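Cruciferin (Brassica napus, PDB 3KGL) probably serves as a seed storage protein, an 11S globulin laid down as a nutrient reserve. Local coordinates at residues A[177-185]-A[318-326]; A[55-63]-A[186-197]. All blocks are in the same frame, centred on the assembly; numbering follows the deposited sequence.

From the N terminus, the chain first runs through 55-63, then 177-185, directly on into 186-197, and much later reaches 318-326. Interaction 2 closes a loop of 122 residues, bringing 186-197 back against strand 54-61 within the N-terminal cupin domain. Interaction 1 closes a loop of 132 residues and joins that domain to the C-terminal one. Because the segments alternate, the two contacts cross rather than nest. Strand 173-180 and the turn after it face the second cupin, and the chain then passes straight into the segment that lines strand 54-61. The contacts also touch: L181 O probably accepts a hydrogen bond from N186 ND2, and L179 packs on T63 and P192.

Interaction 1 of 2, residues A[177-185]-A[318-326]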
# COMPACT_ATOMS: atom_id res chain seq x y z
N SER A 177 -16.64 -15.43 -6.33
CA SER A 177 -15.40 -14.64 -6.50
C SER A 177 -15.24 -13.51 -5.49
O SER A 177 -16.18 -12.76 -5.23
CB SER A 177 -15.35 -13.99 -7.90
OG SER A 177 -15.17 -14.94 -8.94
N VAL A 178 -14.03 -13.36 -4.94
CA VAL A 178 -13.71 -12.16 -4.16
C VAL A 178 -12.92 -11.18 -5.01
O VAL A 178 -12.08 -11.58 -5.81
CB VAL A 178 -12.92 -12.47 -2.86
CG1 VAL A 178 -11.54 -12.94 -3.18
CG2 VAL A 178 -12.84 -11.22 -1.97
N LEU A 179 -13.20 -9.89 -4.86
CA LEU A 179 -12.40 -8.86 -5.50
C LEU A 179 -11.75 -8.02 -4.41
O LEU A 179 -12.44 -7.51 -3.53
CB LEU A 179 -13.28 -8.00 -6.41
CG LEU A 179 -14.11 -8.78 -7.44
CD1 LEU A 179 -15.25 -7.93 -7.95
CD2 LEU A 179 -13.28 -9.26 -8.61
N ASP A 180 -10.42 -7.90 -4.46
CA ASP A 180 -9.63 -7.21 -3.43
C ASP A 180 -9.53 -5.72 -3.73
O ASP A 180 -8.72 -5.30 -4.56
CB ASP A 180 -8.23 -7.83 -3.33
CG ASP A 180 -7.43 -7.31 -2.13
OD1 ASP A 180 -7.91 -6.38 -1.45
OD2 ASP A 180 -6.31 -7.84 -1.89
N LEU A 181 -10.36 -4.92 -3.07
CA LEU A 181 -10.50 -3.51 -3.39
C LEU A 181 -9.43 -2.67 -2.73
O LEU A 181 -8.91 -1.72 -3.33
CB LEU A 181 -11.88 -3.01 -2.98
CG LEU A 181 -12.96 -3.08 -4.07
CD1 LEU A 181 -12.67 -4.17 -5.09
CD2 LEU A 181 -14.35 -3.25 -3.47
N ALA A 182 -9.08 -3.02 -1.50
CA ALA A 182 -8.08 -2.30 -0.74
C ALA A 182 -6.68 -2.46 -1.34
O ALA A 182 -5.90 -1.51 -1.36
CB ALA A 182 -8.09 -2.76 0.69
N SER A 183 -6.38 -3.67 -1.83
CA SER A 183 -5.04 -4.01 -2.33
C SER A 183 -4.36 -2.90 -3.13
O SER A 183 -5.00 -2.14 -3.86
CB SER A 183 -5.08 -5.31 -3.14
OG SER A 183 -3.82 -5.61 -3.72
N HIS A 184 -3.04 -2.81 -2.99
CA HIS A 184 -2.31 -1.78 -3.70
C HIS A 184 -2.45 -1.97 -5.21
O HIS A 184 -2.36 -1.01 -5.96
CB HIS A 184 -0.84 -1.68 -3.23
CG HIS A 184 0.00 -2.89 -3.52
ND1 HIS A 184 0.76 -3.01 -4.66
CD2 HIS A 184 0.24 -4.01 -2.79
CE1 HIS A 184 1.41 -4.16 -4.64
NE2 HIS A 184 1.12 -4.78 -3.51
N GLN A 185 -2.73 -3.19 -5.65
CA GLN A 185 -2.82 -3.49 -7.09
C GLN A 185 -3.99 -2.84 -7.83
O GLN A 185 -3.94 -2.66 -9.05
CB GLN A 185 -2.88 -4.99 -7.31
CG GLN A 185 -2.25 -5.74 -6.21
CD GLN A 185 -2.46 -7.19 -6.38
OE1 GLN A 185 -1.94 -7.79 -7.33
NE2 GLN A 185 -3.25 -7.78 -5.48
N LEU A 318 0.23 -16.13 -5.74
CA LEU A 318 -0.55 -15.50 -4.68
C LEU A 318 0.20 -14.42 -3.90
O LEU A 318 -0.42 -13.49 -3.39
CB LEU A 318 -1.10 -16.54 -3.71
CG LEU A 318 -2.29 -17.28 -4.29
CD1 LEU A 318 -2.76 -18.40 -3.37
CD2 LEU A 318 -3.39 -16.29 -4.58
N ARG A 319 1.52 -14.56 -3.80
CA ARG A 319 2.36 -13.59 -3.10
C ARG A 319 2.25 -12.22 -3.75
O ARG A 319 2.58 -11.20 -3.15
CB ARG A 319 3.82 -14.06 -3.06
CG ARG A 319 4.76 -13.13 -2.29
CD ARG A 319 4.20 -12.73 -0.92
NE ARG A 319 3.90 -13.88 -0.07
CZ ARG A 319 4.69 -14.35 0.89
NH1 ARG A 319 5.86 -13.76 1.14
NH2 ARG A 319 4.33 -15.40 1.61
N PHE A 320 1.79 -12.20 -4.99
CA PHE A 320 1.60 -10.95 -5.70
C PHE A 320 0.18 -10.47 -5.51
O PHE A 320 -0.03 -9.28 -5.25
CB PHE A 320 1.94 -11.11 -7.18
CG PHE A 320 3.36 -11.56 -7.42
CD1 PHE A 320 4.43 -10.82 -6.93
CD2 PHE A 320 3.63 -12.72 -8.14
CE1 PHE A 320 5.73 -11.22 -7.15
CE2 PHE A 320 4.94 -13.13 -8.36
CZ PHE A 320 5.99 -12.38 -7.86
N LEU A 321 -0.78 -11.39 -5.61
CA LEU A 321 -2.21 -11.10 -5.39
C LEU A 321 -2.57 -10.62 -3.98
O LEU A 321 -3.58 -9.93 -3.81
CB LEU A 321 -3.07 -12.32 -5.72
CG LEU A 321 -3.70 -12.31 -7.12
CD1 LEU A 321 -2.69 -11.96 -8.18
CD2 LEU A 321 -4.32 -13.65 -7.42
N ARG A 322 -1.75 -10.97 -3.00
CA ARG A 322 -2.04 -10.64 -1.61
C ARG A 322 -3.40 -11.24 -1.20
O ARG A 322 -4.24 -10.57 -0.58
CB ARG A 322 -2.01 -9.11 -1.39
CG ARG A 322 -0.62 -8.45 -1.38
CD ARG A 322 -0.72 -6.91 -1.16
NE ARG A 322 -1.56 -6.51 -0.02
CZ ARG A 322 -1.89 -5.25 0.30
NH1 ARG A 322 -1.45 -4.23 -0.44
NH2 ARG A 322 -2.65 -5.00 1.36
N LEU A 323 -3.62 -12.51 -1.56
CA LEU A 323 -4.86 -13.24 -1.27
C LEU A 323 -4.60 -14.71 -0.92
O LEU A 323 -3.58 -15.29 -1.30
CB LEU A 323 -5.87 -13.13 -2.42
CG LEU A 323 -6.58 -11.79 -2.63
CD1 LEU A 323 -7.50 -11.82 -3.82
CD2 LEU A 323 -7.36 -11.43 -1.40
N SER A 324 -5.55 -15.31 -0.21
CA SER A 324 -5.37 -16.57 0.50
C SER A 324 -6.75 -17.21 0.57
O SER A 324 -7.75 -16.49 0.58
CB SER A 324 -4.81 -16.27 1.92
OG SER A 324 -4.87 -17.38 2.80
N ALA A 325 -6.83 -18.53 0.58
CA ALA A 325 -8.14 -19.17 0.72
C ALA A 325 -8.12 -20.33 1.70
O ALA A 325 -7.06 -20.89 2.00
CB ALA A 325 -8.69 -19.60 -0.64
N LEU A 326 -9.31 -20.66 2.21
CA LEU A 326 -9.50 -21.75 3.17
C LEU A 326 -10.84 -22.47 2.93
O LEU A 326 -11.90 -21.90 3.17
CB LEU A 326 -9.43 -21.23 4.61
CG LEU A 326 -9.52 -22.24 5.77
CD1 LEU A 326 -9.17 -21.59 7.10
CD2 LEU A 326 -10.90 -22.87 5.85
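The seam between the two cupin domains of one chain is built here, with V178, D180 and Q185 at the end of strand 173-180 and its turn meeting L321, R322 and L323 where helix 318-321 gives way to strand 324-331. L323 fills the apolar part, V178 CG1 approaching L323 CD1 at 4.2 Å. D180 slides past the leucine in the opposite direction, laying its CB (4.1 Å from L323 CD1) and the flank of its carboxylate along the methyls. The aspartate suits the turn because its OD1 accepts S183 N at 3.1 Å, an Asx motif, while S183 OG accepts Q185 N in an ST turn. R322, the first residue beyond the helix, has positive phi (58°) and sends its side chain across to the turn. A bend at chi3 (50°) sets one guanidinium face over S183 CA, with NH1 at the CD2 edge of the poorly ordered H184 ring; H184 of the second subunit packs on R322 too. A glutamine suits the end of the turn, position 185, being long enough to reach the helix end: Q185 NE2 gives S183 OG a bond of 2.9 Å, nearly in the amide plane, and makes a weak, bent one of 2.7 Å to L321 O.

Interaction 2 of 2, residues A[55-63]-A[186-197]; sequences LYLPSFFST and NQLDRNPRPFYL. With GOL (glycerol), chain G.
F60 and F195 form a hydrogen-bonded antiparallel pair: F60 N donates to F195 O (3.0 Å) and F195 N to F60 O (2.7 Å). Further along, L197 N reaches P58 O at 3.1 Å, nearly along the C=O axis; proline has no N-H to give, but its carbonyl is used. S59 and F61 turn their backbone bonds the other way, to Q163 and G160, so strand 54-61 is engaged on both edges. CG of F60 stands between its backbone N and carbonyl carbon (chi1 72°), which brings the ring under F195 CB, 3.6 Å from the centroid; the F195 ring is near parallel (5°) but slid aside, and L197 CD1 packs obliquely on the F60 ring. The third subunit covers this side, its D362 packing on F195 and its V417 on L197. Were F60 cut back to an alanine, F195 CB and L197 CD1 would probably lose the ring they rest on, and a gap would open between them. On the face that carries S59, F61 and Y196, tyrosine suits its place because the ring packs in the interior while the hydroxyl carries a hydrogen bond. Y56 OH bonds both S59 OG and glycerol O1 (2.8 Å), and Y196 OH bonds glycerol O2 (2.8 Å); F61 meets the glycerol edge-on. Beyond the strands, N186 OD1 accepts L188 N in an Asx turn and a weak bond from S62 OG (3.3 Å), while its ND2 serves D189 O. R193, long and charged, spans two acids: NH2 meets the anti lone pair of D189 OD2 at 2.6 Å, and NH1 pairs with D362 of the third subunit. The short returning strand extends one sheet of the N-terminal cupin beta-barrel, where the hydroxyls of Y48, Y56 and Y196 hold a glycerol, probably from the crystallisation liquor, apparently inside the barrel.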
# COMPACT_ATOMS: atom_id res chain seq x y z
N LEU A 55 -22.38 -19.21 -21.76
CA LEU A 55 -21.04 -18.66 -21.81
C LEU A 55 -21.00 -17.32 -21.09
O LEU A 55 -21.80 -16.43 -21.40
CB LEU A 55 -20.60 -18.48 -23.27
CG LEU A 55 -19.35 -17.61 -23.48
CD1 LEU A 55 -18.18 -18.18 -22.69
CD2 LEU A 55 -19.01 -17.49 -24.96
N TYR A 56 -20.10 -17.20 -20.12
CA TYR A 56 -19.79 -15.92 -19.49
C TYR A 56 -18.63 -15.27 -20.25
O TYR A 56 -17.53 -15.81 -20.27
CB TYR A 56 -19.44 -16.10 -18.02
CG TYR A 56 -18.96 -14.82 -17.37
CD1 TYR A 56 -19.84 -14.02 -16.64
CD2 TYR A 56 -17.65 -14.39 -17.50
CE1 TYR A 56 -19.41 -12.84 -16.06
CE2 TYR A 56 -17.22 -13.21 -16.92
CZ TYR A 56 -18.10 -12.44 -16.20
OH TYR A 56 -17.67 -11.27 -15.62
N LEU A 57 -18.88 -14.12 -20.87
CA LEU A 57 -17.97 -13.55 -21.87
C LEU A 57 -16.81 -12.83 -21.21
O LEU A 57 -16.95 -12.27 -20.13
CB LEU A 57 -18.74 -12.61 -22.80
CG LEU A 57 -19.74 -13.29 -23.74
CD1 LEU A 57 -20.64 -12.30 -24.42
CD2 LEU A 57 -18.99 -14.08 -24.78
N PRO A 58 -15.65 -12.84 -21.89
CA PRO A 58 -14.36 -12.34 -21.40
C PRO A 58 -14.44 -10.96 -20.74
O PRO A 58 -14.86 -9.97 -21.35
CB PRO A 58 -13.52 -12.24 -22.67
CG PRO A 58 -14.07 -13.24 -23.55
CD PRO A 58 -15.55 -13.28 -23.29
N SER A 59 -14.02 -10.92 -19.48
CA SER A 59 -13.94 -9.69 -18.71
C SER A 59 -12.61 -9.65 -17.96
O SER A 59 -12.09 -10.69 -17.53
CB SER A 59 -15.10 -9.60 -17.71
OG SER A 59 -14.90 -10.45 -16.58
N PHE A 60 -12.06 -8.45 -17.81
CA PHE A 60 -10.92 -8.27 -16.93
C PHE A 60 -11.18 -7.21 -15.86
O PHE A 60 -12.01 -6.31 -16.04
CB PHE A 60 -9.62 -8.00 -17.71
CG PHE A 60 -9.54 -6.62 -18.35
CD1 PHE A 60 -9.26 -5.50 -17.60
CD2 PHE A 60 -9.71 -6.47 -19.72
CE1 PHE A 60 -9.18 -4.26 -18.19
CE2 PHE A 60 -9.63 -5.23 -20.31
CZ PHE A 60 -9.36 -4.12 -19.55
N PHE A 61 -10.47 -7.34 -14.74
CA PHE A 61 -10.72 -6.51 -13.58
C PHE A 61 -9.52 -5.66 -13.21
O PHE A 61 -8.41 -5.90 -13.67
CB PHE A 61 -11.11 -7.40 -12.40
CG PHE A 61 -12.40 -8.11 -12.62
CD1 PHE A 61 -13.59 -7.60 -12.11
CD2 PHE A 61 -12.45 -9.28 -13.37
CE1 PHE A 61 -14.79 -8.25 -12.32
CE2 PHE A 61 -13.64 -9.93 -13.60
CZ PHE A 61 -14.82 -9.41 -13.07
N SER A 62 -9.77 -4.65 -12.37
CA SER A 62 -8.74 -3.71 -11.93
C SER A 62 -8.14 -4.12 -10.58
O SER A 62 -7.26 -3.44 -10.04
CB SER A 62 -9.33 -2.30 -11.85
OG SER A 62 -10.40 -2.23 -10.92
N THR A 63 -8.62 -5.24 -10.05
CA THR A 63 -8.16 -5.74 -8.76
C THR A 63 -7.88 -7.22 -8.86
O THR A 63 -8.30 -7.88 -9.82
CB THR A 63 -9.25 -5.60 -7.72
OG1 THR A 63 -10.31 -6.51 -8.04
CG2 THR A 63 -9.77 -4.18 -7.68
N ASN A 186 -5.05 -2.53 -7.11
CA ASN A 186 -6.14 -1.77 -7.67
C ASN A 186 -5.70 -0.32 -7.74
O ASN A 186 -5.53 0.33 -6.71
CB ASN A 186 -7.37 -1.92 -6.78
CG ASN A 186 -8.55 -1.08 -7.25
OD1 ASN A 186 -8.73 -0.82 -8.43
ND2 ASN A 186 -9.36 -0.68 -6.31
N GLN A 187 -5.51 0.18 -8.95
CA GLN A 187 -4.98 1.52 -9.13
C GLN A 187 -6.14 2.48 -9.19
O GLN A 187 -5.98 3.69 -9.28
CB GLN A 187 -4.20 1.60 -10.44
CG GLN A 187 -2.89 2.36 -10.33
CD GLN A 187 -1.88 1.64 -9.47
OE1 GLN A 187 -2.24 0.90 -8.58
NE2 GLN A 187 -0.61 1.85 -9.75
N LEU A 188 -7.34 1.92 -9.13
CA LEU A 188 -8.53 2.71 -9.33
C LEU A 188 -9.22 3.12 -8.03
O LEU A 188 -8.87 4.13 -7.45
CB LEU A 188 -9.49 2.01 -10.30
CG LEU A 188 -9.35 2.31 -11.80
CD1 LEU A 188 -7.92 2.47 -12.21
CD2 LEU A 188 -10.04 1.24 -12.65
N ASP A 189 -10.17 2.30 -7.59
CA ASP A 189 -11.28 2.77 -6.76
C ASP A 189 -11.79 1.80 -5.74
O ASP A 189 -11.57 0.60 -5.84
CB ASP A 189 -12.48 3.00 -7.67
CG ASP A 189 -12.82 4.42 -7.76
OD1 ASP A 189 -12.12 5.21 -7.10
OD2 ASP A 189 -13.77 4.72 -8.49
N ARG A 190 -12.58 2.32 -4.81
CA ARG A 190 -13.25 1.47 -3.84
C ARG A 190 -14.43 0.65 -4.40
O ARG A 190 -15.18 0.06 -3.63
CB ARG A 190 -13.71 2.31 -2.65
CG ARG A 190 -13.71 1.55 -1.35
CD ARG A 190 -12.30 1.28 -0.88
NE ARG A 190 -12.31 0.73 0.47
CZ ARG A 190 -11.22 0.48 1.19
NH1 ARG A 190 -10.02 0.74 0.67
NH2 ARG A 190 -11.34 -0.03 2.41
N ASN A 191 -14.59 0.62 -5.71
CA ASN A 191 -15.55 -0.28 -6.37
C ASN A 191 -14.87 -1.39 -7.18
O ASN A 191 -13.72 -1.24 -7.61
CB ASN A 191 -16.52 0.46 -7.30
CG ASN A 191 -16.96 1.78 -6.75
OD1 ASN A 191 -18.07 1.91 -6.21
ND2 ASN A 191 -16.11 2.78 -6.90
N PRO A 192 -15.59 -2.51 -7.38
CA PRO A 192 -15.11 -3.54 -8.29
C PRO A 192 -15.42 -3.07 -9.69
O PRO A 192 -16.48 -2.52 -9.91
CB PRO A 192 -15.99 -4.74 -7.93
CG PRO A 192 -17.22 -4.14 -7.44
CD PRO A 192 -16.77 -2.97 -6.65
N ARG A 193 -14.51 -3.25 -10.63
CA ARG A 193 -14.78 -2.77 -11.97
C ARG A 193 -14.49 -3.81 -13.02
O ARG A 193 -13.34 -4.08 -13.34
CB ARG A 193 -14.02 -1.48 -12.25
CG ARG A 193 -14.48 -0.33 -11.41
CD ARG A 193 -14.11 0.97 -12.05
NE ARG A 193 -14.29 2.10 -11.15
CZ ARG A 193 -15.25 3.00 -11.27
NH1 ARG A 193 -16.13 2.90 -12.25
NH2 ARG A 193 -15.33 3.99 -10.42
N PRO A 194 -15.56 -4.40 -13.55
CA PRO A 194 -15.46 -5.32 -14.67
C PRO A 194 -15.16 -4.50 -15.90
O PRO A 194 -15.72 -3.42 -16.08
CB PRO A 194 -16.87 -5.91 -14.77
CG PRO A 194 -17.64 -5.37 -13.62
CD PRO A 194 -16.96 -4.13 -13.19
N PHE A 195 -14.27 -5.00 -16.74
CA PHE A 195 -14.11 -4.43 -18.06
C PHE A 195 -14.55 -5.48 -19.04
O PHE A 195 -13.92 -6.53 -19.16
CB PHE A 195 -12.68 -4.00 -18.32
CG PHE A 195 -12.30 -2.72 -17.63
CD1 PHE A 195 -12.26 -1.53 -18.33
CD2 PHE A 195 -11.99 -2.71 -16.28
CE1 PHE A 195 -11.90 -0.36 -17.70
CE2 PHE A 195 -11.63 -1.54 -15.66
CZ PHE A 195 -11.59 -0.37 -16.37
N TYR A 196 -15.66 -5.19 -19.71
CA TYR A 196 -16.31 -6.16 -20.57
C TYR A 196 -15.80 -6.07 -22.00
O TYR A 196 -15.89 -5.02 -22.65
CB TYR A 196 -17.82 -5.96 -20.49
CG TYR A 196 -18.39 -6.43 -19.18
CD1 TYR A 196 -18.33 -7.76 -18.82
CD2 TYR A 196 -18.98 -5.53 -18.29
CE1 TYR A 196 -18.84 -8.20 -17.62
CE2 TYR A 196 -19.49 -5.97 -17.07
CZ TYR A 196 -19.42 -7.32 -16.75
OH TYR A 196 -19.92 -7.80 -15.56
N LEU A 197 -15.27 -7.17 -22.50
CA LEU A 197 -14.76 -7.21 -23.87
C LEU A 197 -15.84 -7.38 -24.96
O LEU A 197 -15.67 -6.96 -26.10
CB LEU A 197 -13.70 -8.31 -23.99
CG LEU A 197 -12.24 -7.97 -23.68
CD1 LEU A 197 -12.20 -7.04 -22.50
CD2 LEU A 197 -11.45 -9.24 -23.40
C1 GOL G . -18.14 -9.67 -11.96
O1 GOL G . -18.46 -10.04 -13.28
C2 GOL G . -18.56 -8.22 -11.84
O2 GOL G . -19.64 -7.96 -12.73
C3 GOL G . -18.93 -7.78 -10.43
O3 GOL G . -19.69 -6.58 -10.53